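Local coordinates for uncharacterized protein (Pectobacterium carotovorum, PDB 2PH0) that probably binds heme and carries it through the cytosol as part of heme utilisation, at residues Q39-W52 and I100-R113. Residues are numbered along the deposited sequence; the frame is centred on the assembly and turned at random.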
ATOM      1  N   GLN B  39       9.952  -9.624 -22.412  1.00 14.19           N
ATOM      2  CA  GLN B  39      10.014  -9.279 -20.995  1.00 16.87           C
ATOM      3  C   GLN B  39       8.644  -8.997 -20.395  1.00 15.23           C
ATOM      4  O   GLN B  39       8.511  -8.837 -19.178  1.00 16.30           O
ATOM      5  CB  GLN B  39      10.885  -8.041 -20.802  1.00 13.97           C
ATOM      6  CG  GLN B  39      12.354  -8.222 -21.110  1.00 21.22           C
ATOM      7  CD  GLN B  39      13.059  -6.895 -21.326  1.00 27.78           C
ATOM      8  OE1 GLN B  39      12.782  -5.912 -20.643  1.00 30.62           O
ATOM      9  NE2 GLN B  39      13.986  -6.864 -22.276  1.00 30.93           N
ATOM     10  N   CYS B  40       7.624  -8.934 -21.238  1.00 14.86           N
ATOM     11  CA  CYS B  40       6.296  -8.617 -20.740  1.00 14.52           C
ATOM     12  C   CYS B  40       5.125  -9.236 -21.487  1.00 19.75           C
ATOM     13  O   CYS B  40       5.092  -9.274 -22.723  1.00 17.64           O
ATOM     14  CB  CYS B  40       6.139  -7.092 -20.700  1.00 16.92           C
ATOM     15  SG  CYS B  40       4.554  -6.485 -20.066  1.00 19.14           S
ATOM     16  N   THR B  41       4.175  -9.733 -20.699  1.00 15.90           N
ATOM     17  CA  THR B  41       2.945 -10.327 -21.195  1.00 17.96           C
ATOM     18  C   THR B  41       1.835  -9.539 -20.505  1.00 21.03           C
ATOM     19  O   THR B  41       1.817  -9.447 -19.276  1.00 15.55           O
ATOM     20  CB  THR B  41       2.823 -11.801 -20.787  1.00 20.45           C
ATOM     21  OG1 THR B  41       3.981 -12.513 -21.230  1.00 17.64           O
ATOM     22  CG2 THR B  41       1.590 -12.421 -21.420  1.00 25.51           C
ATOM     23  N   LEU B  42       0.924  -8.971 -21.290  1.00 15.72           N
ATOM     24  CA  LEU B  42      -0.181  -8.183 -20.741  1.00 18.82           C
ATOM     25  C   LEU B  42      -1.512  -8.926 -20.747  1.00 23.24           C
ATOM     26  O   LEU B  42      -1.752  -9.796 -21.579  1.00 22.47           O
ATOM     27  CB  LEU B  42      -0.329  -6.885 -21.536  1.00 20.91           C
ATOM     28  CG  LEU B  42       0.916  -5.996 -21.603  1.00 28.35           C
ATOM     29  CD1 LEU B  42       0.735  -4.940 -22.679  1.00 36.19           C
ATOM     30  CD2 LEU B  42       1.162  -5.354 -20.246  1.00 33.36           C
ATOM     31  N   ALA B  43      -2.382  -8.566 -19.814  1.00 21.49           N
ATOM     32  CA  ALA B  43      -3.700  -9.176 -19.713  1.00 21.99           C
ATOM     33  C   ALA B  43      -4.679  -8.099 -19.258  1.00 20.70           C
ATOM     34  O   ALA B  43      -4.265  -7.064 -18.736  1.00 21.74           O
ATOM     35  CB  ALA B  43      -3.672 -10.337 -18.714  1.00 19.93           C
ATOM     36  N   THR B  44      -5.971  -8.319 -19.484  1.00 23.30           N
ATOM     37  CA  THR B  44      -6.969  -7.336 -19.075  1.00 25.45           C
ATOM     38  C   THR B  44      -7.288  -7.526 -17.599  1.00 22.48           C
ATOM     39  O   THR B  44      -7.088  -8.609 -17.044  1.00 25.06           O
ATOM     40  CB  THR B  44      -8.281  -7.477 -19.878  1.00 24.05           C
ATOM     41  OG1 THR B  44      -8.794  -8.804 -19.720  1.00 29.82           O
ATOM     42  CG2 THR B  44      -8.041  -7.187 -21.357  1.00 33.79           C
ATOM     43  N   GLY B  45      -7.792  -6.471 -16.971  1.00 19.99           N
ATOM     44  CA  GLY B  45      -8.120  -6.543 -15.559  1.00 21.86           C
ATOM     45  C   GLY B  45      -9.198  -7.557 -15.245  1.00 24.93           C
ATOM     46  O   GLY B  45      -9.381  -7.934 -14.091  1.00 24.65           O
ATOM     47  N   ASP B  46      -9.906  -7.995 -16.282  1.00 25.50           N
ATOM     48  CA  ASP B  46     -10.989  -8.958 -16.155  1.00 29.35           C
ATOM     49  C   ASP B  46     -10.523 -10.331 -15.668  1.00 26.77           C
ATOM     50  O   ASP B  46     -11.330 -11.135 -15.209  1.00 28.30           O
ATOM     51  CB  ASP B  46     -11.697  -9.100 -17.509  1.00 36.70           C
ATOM     52  CG  ASP B  46     -13.027  -9.811 -17.401  1.00 51.68           C
ATOM     53  OD1 ASP B  46     -13.908  -9.311 -16.670  1.00 65.25           O
ATOM     54  OD2 ASP B  46     -13.192 -10.866 -18.051  1.00 68.38           O
ATOM     55  N   ARG B  47      -9.224 -10.595 -15.758  1.00 25.07           N
ATOM     56  CA  ARG B  47      -8.673 -11.877 -15.326  1.00 22.80           C
ATOM     57  C   ARG B  47      -8.152 -11.829 -13.891  1.00 21.47           C
ATOM     58  O   ARG B  47      -7.512 -12.771 -13.427  1.00 23.05           O
ATOM     59  CB  ARG B  47      -7.526 -12.302 -16.256  1.00 22.86           C
ATOM     60  CG  ARG B  47      -7.883 -12.356 -17.743  1.00 32.37           C
ATOM     61  CD  ARG B  47      -9.002 -13.349 -18.026  1.00 38.18           C
ATOM     62  NE  ARG B  47      -8.557 -14.741 -17.983  1.00 45.23           N
ATOM     63  CZ  ARG B  47      -7.968 -15.371 -18.996  1.00 47.90           C
ATOM     64  NH1 ARG B  47      -7.748 -14.737 -20.139  1.00 38.68           N
ATOM     65  NH2 ARG B  47      -7.602 -16.640 -18.868  1.00 43.26           N
ATOM     66  N   PHE B  48      -8.440 -10.738 -13.188  1.00 21.07           N
ATOM     67  CA  PHE B  48      -7.963 -10.560 -11.818  1.00 20.42           C
ATOM     68  C   PHE B  48      -8.146 -11.733 -10.859  1.00 20.77           C
ATOM     69  O   PHE B  48      -7.193 -12.146 -10.198  1.00 21.95           O
ATOM     70  CB  PHE B  48      -8.591  -9.303 -11.207  1.00 26.00           C
ATOM     71  CG  PHE B  48      -8.138  -9.022  -9.800  1.00 26.13           C
ATOM     72  CD1 PHE B  48      -8.774  -9.623  -8.714  1.00 33.88           C
ATOM     73  CD2 PHE B  48      -7.062  -8.171  -9.560  1.00 29.64           C
ATOM     74  CE1 PHE B  48      -8.345  -9.382  -7.411  1.00 28.95           C
ATOM     75  CE2 PHE B  48      -6.625  -7.923  -8.261  1.00 30.30           C
ATOM     76  CZ  PHE B  48      -7.269  -8.530  -7.185  1.00 23.14           C
ATOM     77  N   ASP B  49      -9.360 -12.262 -10.764  1.00 22.58           N
ATOM     78  CA  ASP B  49      -9.618 -13.364  -9.847  1.00 22.76           C
ATOM     79  C   ASP B  49      -8.829 -14.619 -10.192  1.00 21.52           C
ATOM     80  O   ASP B  49      -8.340 -15.325  -9.306  1.00 25.81           O
ATOM     81  CB  ASP B  49     -11.116 -13.682  -9.817  1.00 26.06           C
ATOM     82  CG  ASP B  49     -11.956 -12.467  -9.490  1.00 29.44           C
ATOM     83  OD1 ASP B  49     -11.552 -11.697  -8.588  1.00 27.52           O
ATOM     84  OD2 ASP B  49     -13.015 -12.282 -10.128  1.00 46.47           O
ATOM     85  N   GLN B  50      -8.725 -14.901 -11.483  1.00 21.72           N
ATOM     86  CA  GLN B  50      -7.990 -16.061 -11.953  1.00 26.65           C
ATOM     87  C   GLN B  50      -6.532 -15.904 -11.536  1.00 25.07           C
ATOM     88  O   GLN B  50      -5.910 -16.832 -11.016  1.00 26.14           O
ATOM     89  CB  GLN B  50      -8.084 -16.143 -13.475  1.00 27.24           C
ATOM     90  CG  GLN B  50      -7.473 -17.394 -14.078  1.00 38.58           C
ATOM     91  CD  GLN B  50      -7.573 -17.399 -15.588  1.00 45.50           C
ATOM     92  OE1 GLN B  50      -8.637 -17.133 -16.147  1.00 47.64           O
ATOM     93  NE2 GLN B  50      -6.467 -17.706 -16.258  1.00 44.63           N
ATOM     94  N   VAL B  51      -5.998 -14.712 -11.768  1.00 20.66           N
ATOM     95  CA  VAL B  51      -4.613 -14.413 -11.429  1.00 16.82           C
ATOM     96  C   VAL B  51      -4.341 -14.452  -9.928  1.00 19.67           C
ATOM     97  O   VAL B  51      -3.414 -15.114  -9.478  1.00 17.16           O
ATOM     98  CB  VAL B  51      -4.209 -13.032 -11.999  1.00 13.22           C
ATOM     99  CG1 VAL B  51      -2.849 -12.587 -11.430  1.00 16.72           C
ATOM    100  CG2 VAL B  51      -4.160 -13.105 -13.514  1.00 17.22           C
ATOM    101  N   TRP B  52      -5.154 -13.753  -9.143  1.00 19.93           N
ATOM    102  CA  TRP B  52      -4.949 -13.729  -7.704  1.00 20.91           C
ATOM    103  C   TRP B  52      -5.057 -15.109  -7.056  1.00 20.11           C
ATOM    104  O   TRP B  52      -4.203 -15.487  -6.255  1.00 20.03           O
ATOM    105  CB  TRP B  52      -5.944 -12.765  -7.046  1.00 22.01           C
ATOM    106  CG  TRP B  52      -5.693 -12.569  -5.589  1.00 19.45           C
ATOM    107  CD1 TRP B  52      -6.072 -13.396  -4.572  1.00 22.96           C
ATOM    108  CD2 TRP B  52      -4.962 -11.498  -4.984  1.00 23.60           C
ATOM    109  NE1 TRP B  52      -5.619 -12.906  -3.369  1.00 20.71           N
ATOM    110  CE2 TRP B  52      -4.936 -11.741  -3.594  1.00 22.68           C
ATOM    111  CE3 TRP B  52      -4.323 -10.353  -5.483  1.00 25.38           C
ATOM    112  CZ2 TRP B  52      -4.298 -10.883  -2.694  1.00 22.86           C
ATOM    113  CZ3 TRP B  52      -3.688  -9.500  -4.584  1.00 18.53           C
ATOM    114  CH2 TRP B  52      -3.681  -9.771  -3.207  1.00 30.46           C
ATOM    115  N   ILE B 100      -9.571  -5.049  -1.872  1.00 18.08           N
ATOM    116  CA  ILE B 100      -9.212  -4.545  -3.194  1.00 18.95           C
ATOM    117  C   ILE B 100     -10.487  -4.245  -3.980  1.00 15.34           C
ATOM    118  O   ILE B 100     -11.350  -5.115  -4.132  1.00 19.81           O
ATOM    119  CB  ILE B 100      -8.349  -5.582  -3.941  1.00 17.23           C
ATOM    120  CG1 ILE B 100      -7.073  -5.842  -3.136  1.00 21.72           C
ATOM    121  CG2 ILE B 100      -8.026  -5.090  -5.347  1.00 20.78           C
ATOM    122  CD1 ILE B 100      -6.295  -7.086  -3.554  1.00 18.93           C
ATOM    123  N   ARG B 101     -10.613  -3.018  -4.478  1.00 17.35           N
ATOM    124  CA  ARG B 101     -11.808  -2.634  -5.224  1.00 17.08           C
ATOM    125  C   ARG B 101     -11.888  -3.371  -6.556  1.00 22.86           C
ATOM    126  O   ARG B 101     -11.001  -3.248  -7.406  1.00 22.20           O
ATOM    127  CB  ARG B 101     -11.844  -1.123  -5.447  1.00 18.99           C
ATOM    128  CG  ARG B 101     -13.149  -0.651  -6.084  1.00 23.20           C
ATOM    129  CD  ARG B 101     -13.193   0.859  -6.246  1.00 28.45           C
ATOM    130  NE  ARG B 101     -13.122   1.550  -4.963  1.00 45.20           N
ATOM    131  CZ  ARG B 101     -13.332   2.853  -4.804  1.00 49.77           C
ATOM    132  NH1 ARG B 101     -13.630   3.611  -5.852  1.00 64.45           N
ATOM    133  NH2 ARG B 101     -13.242   3.401  -3.599  1.00 44.18           N
ATOM    134  N   ALA B 102     -12.981  -4.119  -6.723  1.00 26.37           N
ATOM    135  CA  ALA B 102     -13.237  -4.952  -7.904  1.00 29.74           C
ATOM    136  C   ALA B 102     -13.125  -4.312  -9.284  1.00 30.24           C
ATOM    137  O   ALA B 102     -12.471  -4.854 -10.170  1.00 31.71           O
ATOM    138  CB  ALA B 102     -14.605  -5.618  -7.763  1.00 31.39           C
ATOM    139  N   THR B 103     -13.777  -3.173  -9.474  1.00 30.39           N
ATOM    140  CA  THR B 103     -13.762  -2.489 -10.764  1.00 34.08           C
ATOM    141  C   THR B 103     -12.458  -1.754 -11.078  1.00 26.40           C
ATOM    142  O   THR B 103     -12.265  -1.269 -12.194  1.00 31.94           O
ATOM    143  CB  THR B 103     -14.898  -1.444 -10.837  1.00 33.46           C
ATOM    144  OG1 THR B 103     -14.963  -0.893 -12.158  1.00 48.80           O
ATOM    145  CG2 THR B 103     -14.634  -0.306  -9.838  1.00 21.39           C
ATOM    146  N   SER B 104     -11.563  -1.673 -10.105  1.00 18.17           N
ATOM    147  CA  SER B 104     -10.332  -0.919 -10.301  1.00 17.44           C
ATOM    148  C   SER B 104      -9.279  -1.470 -11.254  1.00 18.71           C
ATOM    149  O   SER B 104      -8.678  -0.708 -12.015  1.00 21.26           O
ATOM    150  CB  SER B 104      -9.683  -0.637  -8.944  1.00 25.49           C
ATOM    151  OG  SER B 104     -10.460   0.294  -8.214  1.00 26.98           O
ATOM    152  N   CYS B 105      -9.060  -2.778 -11.235  1.00 15.11           N
ATOM    153  CA  CYS B 105      -8.022  -3.344 -12.101  1.00 18.33           C
ATOM    154  C   CYS B 105      -8.405  -3.413 -13.575  1.00 15.42           C
ATOM    155  O   CYS B 105      -9.344  -4.105 -13.954  1.00 19.82           O
ATOM    156  CB  CYS B 105      -7.614  -4.726 -11.605  1.00 20.68           C
ATOM    157  SG  CYS B 105      -6.195  -5.395 -12.519  1.00 18.76           S
ATOM    158  N   GLN B 106      -7.660  -2.695 -14.406  1.00 17.09           N
ATOM    159  CA  GLN B 106      -7.931  -2.665 -15.840  1.00 18.30           C
ATOM    160  C   GLN B 106      -6.870  -3.381 -16.671  1.00 21.19           C
ATOM    161  O   GLN B 106      -7.129  -3.785 -17.814  1.00 17.09           O
ATOM    162  CB  GLN B 106      -8.055  -1.217 -16.322  1.00 18.83           C
ATOM    163  CG  GLN B 106      -9.266  -0.478 -15.786  1.00 30.85           C
ATOM    164  CD  GLN B 106     -10.571  -1.199 -16.069  1.00 40.07           C
ATOM    165  OE1 GLN B 106     -10.894  -1.493 -17.220  1.00 46.98           O
ATOM    166  NE2 GLN B 106     -11.333  -1.486 -15.015  1.00 36.68           N
ATOM    167  N   HIS B 107      -5.680  -3.535 -16.102  1.00 18.07           N
ATOM    168  CA  HIS B 107      -4.580  -4.194 -16.801  1.00 17.66           C
ATOM    169  C   HIS B 107      -3.718  -4.986 -15.829  1.00 14.11           C
ATOM    170  O   HIS B 107      -3.564  -4.613 -14.662  1.00 11.00           O
ATOM    171  CB  HIS B 107      -3.694  -3.162 -17.502  1.00 16.58           C
ATOM    172  CG  HIS B 107      -4.414  -2.334 -18.523  1.00 20.18           C
ATOM    173  ND1 HIS B 107      -4.887  -2.856 -19.708  1.00 28.42           N
ATOM    174  CD2 HIS B 107      -4.745  -1.022 -18.529  1.00 21.14           C
ATOM    175  CE1 HIS B 107      -5.480  -1.900 -20.399  1.00 33.16           C
ATOM    176  NE2 HIS B 107      -5.408  -0.778 -19.708  1.00 33.89           N
ATOM    177  N   ILE B 108      -3.167  -6.093 -16.312  1.00 14.88           N
ATOM    178  CA  ILE B 108      -2.292  -6.921 -15.496  1.00 16.01           C
ATOM    179  C   ILE B 108      -1.075  -7.225 -16.354  1.00 17.54           C
ATOM    180  O   ILE B 108      -1.203  -7.520 -17.545  1.00 17.62           O
ATOM    181  CB  ILE B 108      -2.972  -8.240 -15.074  1.00 14.09           C
ATOM    182  CG1 ILE B 108      -4.214  -7.941 -14.224  1.00 19.38           C
ATOM    183  CG2 ILE B 108      -1.993  -9.099 -14.272  1.00 16.50           C
ATOM    184  CD1 ILE B 108      -4.963  -9.181 -13.738  1.00 17.72           C
ATOM    185  N   ALA B 109       0.109  -7.135 -15.762  1.00 14.71           N
ATOM    186  CA  ALA B 109       1.328  -7.406 -16.515  1.00 14.37           C
ATOM    187  C   ALA B 109       2.242  -8.376 -15.793  1.00 14.12           C
ATOM    188  O   ALA B 109       2.423  -8.295 -14.571  1.00 12.30           O
ATOM    189  CB  ALA B 109       2.084  -6.094 -16.790  1.00 10.56           C
ATOM    190  N   PHE B 110       2.808  -9.304 -16.563  1.00 11.06           N
ATOM    191  CA  PHE B 110       3.757 -10.279 -16.051  1.00 11.92           C
ATOM    192  C   PHE B 110       5.090  -9.812 -16.640  1.00 14.59           C
ATOM    193  O   PHE B 110       5.312  -9.872 -17.848  1.00 12.51           O
ATOM    194  CB  PHE B 110       3.396 -11.687 -16.536  1.00 14.85           C
ATOM    195  CG  PHE B 110       2.168 -12.258 -15.874  1.00 15.25           C
ATOM    196  CD1 PHE B 110       0.893 -11.850 -16.258  1.00 19.12           C
ATOM    197  CD2 PHE B 110       2.292 -13.197 -14.859  1.00 14.40           C
ATOM    198  CE1 PHE B 110      -0.244 -12.381 -15.629  1.00 19.27           C
ATOM    199  CE2 PHE B 110       1.164 -13.729 -14.226  1.00 15.95           C
ATOM    200  CZ  PHE B 110      -0.104 -13.318 -14.616  1.00 16.81           C
ATOM    201  N   ILE B 111       5.966  -9.324 -15.769  1.00 11.43           N
ATOM    202  CA  ILE B 111       7.239  -8.762 -16.195  1.00 12.23           C
ATOM    203  C   ILE B 111       8.445  -9.537 -15.711  1.00 17.50           C
ATOM    204  O   ILE B 111       8.569  -9.820 -14.523  1.00 13.78           O
ATOM    205  CB  ILE B 111       7.374  -7.315 -15.669  1.00 16.13           C
ATOM    206  CG1 ILE B 111       6.139  -6.500 -16.059  1.00 17.14           C
ATOM    207  CG2 ILE B 111       8.639  -6.671 -16.205  1.00 14.89           C
ATOM    208  CD1 ILE B 111       6.113  -5.110 -15.462  1.00 11.83           C
ATOM    209  N   GLU B 112       9.338  -9.874 -16.636  1.00 15.74           N
ATOM    210  CA  GLU B 112      10.567 -10.565 -16.282  1.00 13.85           C
ATOM    211  C   GLU B 112      11.683  -9.651 -16.782  1.00 16.70           C
ATOM    212  O   GLU B 112      11.895  -9.526 -17.984  1.00 19.80           O
ATOM    213  CB  GLU B 112      10.634 -11.938 -16.954  1.00 19.43           C
ATOM    214  CG  GLU B 112       9.622 -12.930 -16.395  1.00 16.68           C
ATOM    215  CD  GLU B 112       9.706 -14.316 -17.032  1.00 25.18           C
ATOM    216  OE1 GLU B 112       9.286 -14.478 -18.198  1.00 30.81           O
ATOM    217  OE2 GLU B 112      10.195 -15.245 -16.361  1.00 32.46           O
ATOM    218  N   ARG B 113      12.362  -8.984 -15.858  1.00 15.51           N
ATOM    219  CA  ARG B 113      13.435  -8.064 -16.231  1.00 21.05           C
ATOM    220  C   ARG B 113      14.472  -7.961 -15.121  1.00 22.77           C
ATOM    221  O   ARG B 113      14.249  -8.416 -14.005  1.00 22.15           O
ATOM    222  CB  ARG B 113      12.852  -6.672 -16.511  1.00 19.90           C
ATOM    223  CG  ARG B 113      12.153  -6.051 -15.304  1.00 26.70           C
ATOM    224  CD  ARG B 113      11.516  -4.713 -15.647  1.00 34.16           C
ATOM    225  NE  ARG B 113      12.505  -3.661 -15.867  1.00 23.48           N
ATOM    226  CZ  ARG B 113      12.975  -2.863 -14.915  1.00 30.27           C
ATOM    227  NH1 ARG B 113      12.547  -2.985 -13.664  1.00 22.99           N
ATOM    228  NH2 ARG B 113      13.875  -1.939 -15.216  1.00 23.97           N
TER
HETATM  229  O   HOH W   1       6.295 -12.169 -19.154  1.00 27.01           O
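Ile108 reaches its CD1 methyl against the first turn of helix 48-52, where it lies 3.8 Å from Phe48 CA and 4.0 Å from Val51 CG2. Its chain is extended, with CG1 anti to the carbonyl carbon (chi1 -61°) and CD1 continuing outward (chi2 -179°), which carries the methyl past the Val51 side chain running the opposite way. Val51 CG2 also meets the edge of the Phe110 ring, spanning two residues of the strand. Phe48 sets CZ against Ile100 CG2 and CD2 against Cys105 CB, both obliquely, while Cys105 SG makes an oblique sulfur-aromatic contact, 5.5 Å from the centroid of the Phe48 ring. Ile100 turns its CD1 over a face of Trp52, a CH-pi contact 4.1 Å from the centroid of the six-membered ring.

The backbone illustrates how an edge strand can turn, through a 3-10 segment at 45-47, into a helix that packs against residues of the neighbouring strand. Strands 40-44 and 107-113 run antiparallel, with Thr41 facing Phe110 and Ala43 facing Ile108 as hydrogen-bonded pairs. The bond from Phe110 N to Thr41 O is nearly straight (170°), and a water bridges Thr41 OG1 and Phe110 O. Past Thr44 the pairing fades to a weak bond from Gly45 N to Gln106 O. There Gly45 CA makes a CA-H...O contact of 3.2 Å with Cys105 O.

Strand 40-44 borders the six-stranded antiparallel sheet, and strand 107-115 pairs onward with strand 118-126, with a classic beta bulge at Gln106 and His107 opposite Phe126. Helix 28-33 covers the face bearing Cys40, Leu42, Ala109 and Ile111, whereas Phe110 packs against helix 148-160. Ile100 belongs to a separate three-stranded sheet, continued antiparallel by the second subunit, and helix 48-55 touches both sheets.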